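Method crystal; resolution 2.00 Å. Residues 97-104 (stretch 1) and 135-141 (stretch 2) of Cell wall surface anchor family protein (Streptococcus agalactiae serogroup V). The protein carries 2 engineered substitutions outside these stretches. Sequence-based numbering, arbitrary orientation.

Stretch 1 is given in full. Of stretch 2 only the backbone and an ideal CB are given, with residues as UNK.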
# COMPACT_ATOMS: atom_id res chain seq x y z
N THR A 97 3.51 -3.48 17.72
CA THR A 97 2.33 -2.91 17.08
C THR A 97 2.28 -1.45 17.50
O THR A 97 2.87 -1.07 18.54
CB THR A 97 0.99 -3.59 17.51
OG1 THR A 97 0.81 -3.47 18.93
CG2 THR A 97 0.95 -5.07 17.08
N PHE A 98 1.64 -0.63 16.67
CA PHE A 98 1.40 0.78 17.01
C PHE A 98 -0.06 1.06 16.74
O PHE A 98 -0.62 0.55 15.76
CB PHE A 98 2.22 1.70 16.13
CG PHE A 98 3.68 1.73 16.48
CD1 PHE A 98 4.18 2.70 17.34
CD2 PHE A 98 4.55 0.80 15.92
CE1 PHE A 98 5.54 2.73 17.63
CE2 PHE A 98 5.90 0.82 16.21
CZ PHE A 98 6.40 1.80 17.08
N THR A 99 -0.65 1.91 17.58
CA THR A 99 -2.06 2.22 17.46
C THR A 99 -2.17 3.72 17.58
O THR A 99 -1.58 4.30 18.51
CB THR A 99 -2.88 1.47 18.54
OG1 THR A 99 -2.80 0.06 18.28
CG2 THR A 99 -4.34 1.88 18.56
N ALA A 100 -2.83 4.38 16.62
CA ALA A 100 -2.94 5.84 16.63
C ALA A 100 -4.16 6.32 15.87
O ALA A 100 -4.79 5.55 15.14
CB ALA A 100 -1.71 6.50 16.03
N THR A 101 -4.45 7.62 16.03
CA THR A 101 -5.51 8.28 15.31
C THR A 101 -4.91 8.94 14.08
O THR A 101 -3.97 9.75 14.18
CB THR A 101 -6.21 9.33 16.21
OG1 THR A 101 -6.81 8.65 17.32
CG2 THR A 101 -7.29 10.08 15.46
N THR A 102 -5.43 8.59 12.90
CA THR A 102 -4.89 9.10 11.63
C THR A 102 -5.36 10.53 11.46
O THR A 102 -6.36 10.91 12.04
CB THR A 102 -5.38 8.26 10.42
OG1 THR A 102 -6.81 8.20 10.43
CG2 THR A 102 -4.80 6.82 10.46
N HIS A 103 -4.62 11.32 10.68
CA HIS A 103 -5.12 12.57 10.14
C HIS A 103 -6.37 12.29 9.28
O HIS A 103 -6.45 11.28 8.60
CB HIS A 103 -4.08 13.17 9.19
CG HIS A 103 -2.78 13.55 9.83
ND1 HIS A 103 -2.69 14.46 10.86
CD2 HIS A 103 -1.51 13.18 9.55
CE1 HIS A 103 -1.42 14.63 11.19
NE2 HIS A 103 -0.69 13.85 10.42
N ASN A 104 -7.31 13.22 9.29
CA ASN A 104 -8.48 13.15 8.41
C ASN A 104 -8.16 13.92 7.15
O ASN A 104 -8.43 15.12 7.03
CB ASN A 104 -9.72 13.73 9.07
CG ASN A 104 -10.98 13.47 8.26
OD1 ASN A 104 -10.92 12.88 7.18
ND2 ASN A 104 -12.13 13.83 8.81
N UNK A 135 6.89 10.52 15.12
CA UNK A 135 7.46 9.17 14.94
C UNK A 135 6.42 8.07 15.08
O UNK A 135 6.61 6.94 14.62
CB UNK A 135 8.58 8.93 15.95
N UNK A 136 5.32 8.39 15.74
CA UNK A 136 4.22 7.46 15.86
C UNK A 136 3.46 7.32 14.53
O UNK A 136 3.20 6.20 14.09
CB UNK A 136 3.27 7.91 16.97
N UNK A 137 3.15 8.44 13.88
CA UNK A 137 2.33 8.43 12.66
C UNK A 137 3.19 8.06 11.47
O UNK A 137 2.70 7.61 10.45
CB UNK A 137 1.66 9.79 12.43
N UNK A 138 4.50 8.26 11.62
CA UNK A 138 5.47 7.77 10.66
C UNK A 138 5.34 6.25 10.48
O UNK A 138 5.57 5.75 9.39
CB UNK A 138 6.89 8.14 11.11
N UNK A 139 4.96 5.55 11.55
CA UNK A 139 4.71 4.09 11.51
C UNK A 139 3.51 3.65 10.65
O UNK A 139 3.35 2.44 10.36
CB UNK A 139 4.49 3.59 12.94
N UNK A 140 2.65 4.61 10.30
CA UNK A 140 1.47 4.39 9.45
C UNK A 140 1.70 4.86 8.01
O UNK A 140 0.73 5.04 7.23
CB UNK A 140 0.26 5.11 10.04
N UNK A 141 2.98 4.98 7.65
CA UNK A 141 3.39 5.60 6.38
C UNK A 141 3.78 4.64 5.27
O UNK A 141 4.43 5.03 4.33
CB UNK A 141 4.57 6.53 6.64

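Position 135 opens a run with helical backbone angles, and its CA-to-CB bond points sideways, with nothing of the strand 97-101 within 5.5 Å of the ideal CB. Stretch 1 therefore sets no demand here, and a long polar chain is as suitable as any. The residue is Arg 135, whose side chain leads away and is bonded elsewhere in the structure.

At position 136 CA-to-CB again points sideways, but the ideal CB lies 5.3 Å from both Ala 100 CB and Phe 98 CD1. That gap can take a small group and offers it carbon atoms, so alanine, serine, threonine or valine would all be reasonable. Thr 136 is found, in the m rotamer; its methyl reaches the strand, with CG2 4.0 Å from Ala 100 CB.

Position 137 points toward stretch 1. Its ideal CB is 5.1 Å from His 103 NE2, and beyond it lie the methyl of Ala 100 and the backbone where the strand gives way to loop. A medium-sized apolar chain such as leucine, isoleucine or methionine would fill this space; a polar one could instead address the imidazole. Leu 137 (m, t) takes the apolar course and spreads its two methyls. CD1 sits over a face of the His 103 ring, 4.0 Å from its centroid, in a CH-pi contact, while CD2 packs 4.0 Å from Ala 100 CB and lies 3.6 Å from Thr 101 O. A branched end thus serves both the ring and the strand.

Position 138 is out of reach of stretch 1, which leaves its identity unconstrained from this side; Tyr 138 occupies it.

Position 139 points toward the strand, and its ideal CB is 4.1 Å from Phe 98 CG, close to the aromatic ring. Aliphatic carbon is what this site wants first: leucine, methionine, or the stem of glutamine or glutamate. Gln 139 lays its CG over one face of the Phe 98 ring, 3.6 Å from the centroid and only 2° off the ring normal, a nearly ideal CH-pi placement. Its amide need not be left idle, since the folded side chain (m, m) turns back so that NE2 donates to Arg 135 O at 3.1 Å.

Position 140 also points toward stretch 1, yet its ideal CB is still 5.4 Å from Thr 102 CG2. Reaching the strand takes length, and the surroundings of Phe 98 CB and Ala 100 CB favour an apolar end: phenylalanine, methionine or leucine. Phe 140 extends its ring toward the strand, roughly across the strand's direction, so that its CE2 and CZ end meets the residues there. CE2 lies 3.7 Å from Ala 100 CB and 4.0 Å from Phe 98 CB, and CZ comes to 3.3 Å from Phe 98 O, while Thr 99 CA meets the ring at its edge.

Position 141 is out of reach. An ideal CB there would stand 3.0 Å from Tyr 138 O, so the backbone favours a residue without one, and Gly 141 avoids that crowding.

Stretch 2, residues 135-141: RTLYQFG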
# COMPACT_ATOMS: atom_id res chain seq x y z
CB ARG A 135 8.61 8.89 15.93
CG ARG A 135 9.92 9.57 15.58
CD ARG A 135 11.10 8.97 16.34
NE ARG A 135 11.87 10.04 16.98
CZ ARG A 135 12.95 10.63 16.46
NH1 ARG A 135 13.44 10.24 15.28
NH2 ARG A 135 13.55 11.61 17.12
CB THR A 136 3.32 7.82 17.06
OG1 THR A 136 4.12 7.71 18.24
CG2 THR A 136 2.14 6.84 17.21
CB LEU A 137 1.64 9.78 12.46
CG LEU A 137 0.39 10.04 13.31
CD1 LEU A 137 -0.23 11.42 12.98
CD2 LEU A 137 -0.63 8.97 13.02
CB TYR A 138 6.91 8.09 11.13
CG TYR A 138 7.97 7.65 10.12
CD1 TYR A 138 8.26 8.45 9.01
CD2 TYR A 138 8.66 6.45 10.28
CE1 TYR A 138 9.21 8.07 8.10
CE2 TYR A 138 9.62 6.06 9.37
CZ TYR A 138 9.88 6.87 8.28
OH TYR A 138 10.82 6.51 7.35
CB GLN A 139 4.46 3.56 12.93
CG GLN A 139 5.56 3.86 13.92
CD GLN A 139 6.92 3.46 13.41
OE1 GLN A 139 7.14 2.32 13.03
NE2 GLN A 139 7.87 4.40 13.44
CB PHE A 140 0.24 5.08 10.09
CG PHE A 140 -0.13 4.48 11.41
CD1 PHE A 140 -1.16 3.54 11.49
CD2 PHE A 140 0.57 4.82 12.56
CE1 PHE A 140 -1.49 2.96 12.72
CE2 PHE A 140 0.25 4.23 13.80
CZ PHE A 140 -0.77 3.31 13.88
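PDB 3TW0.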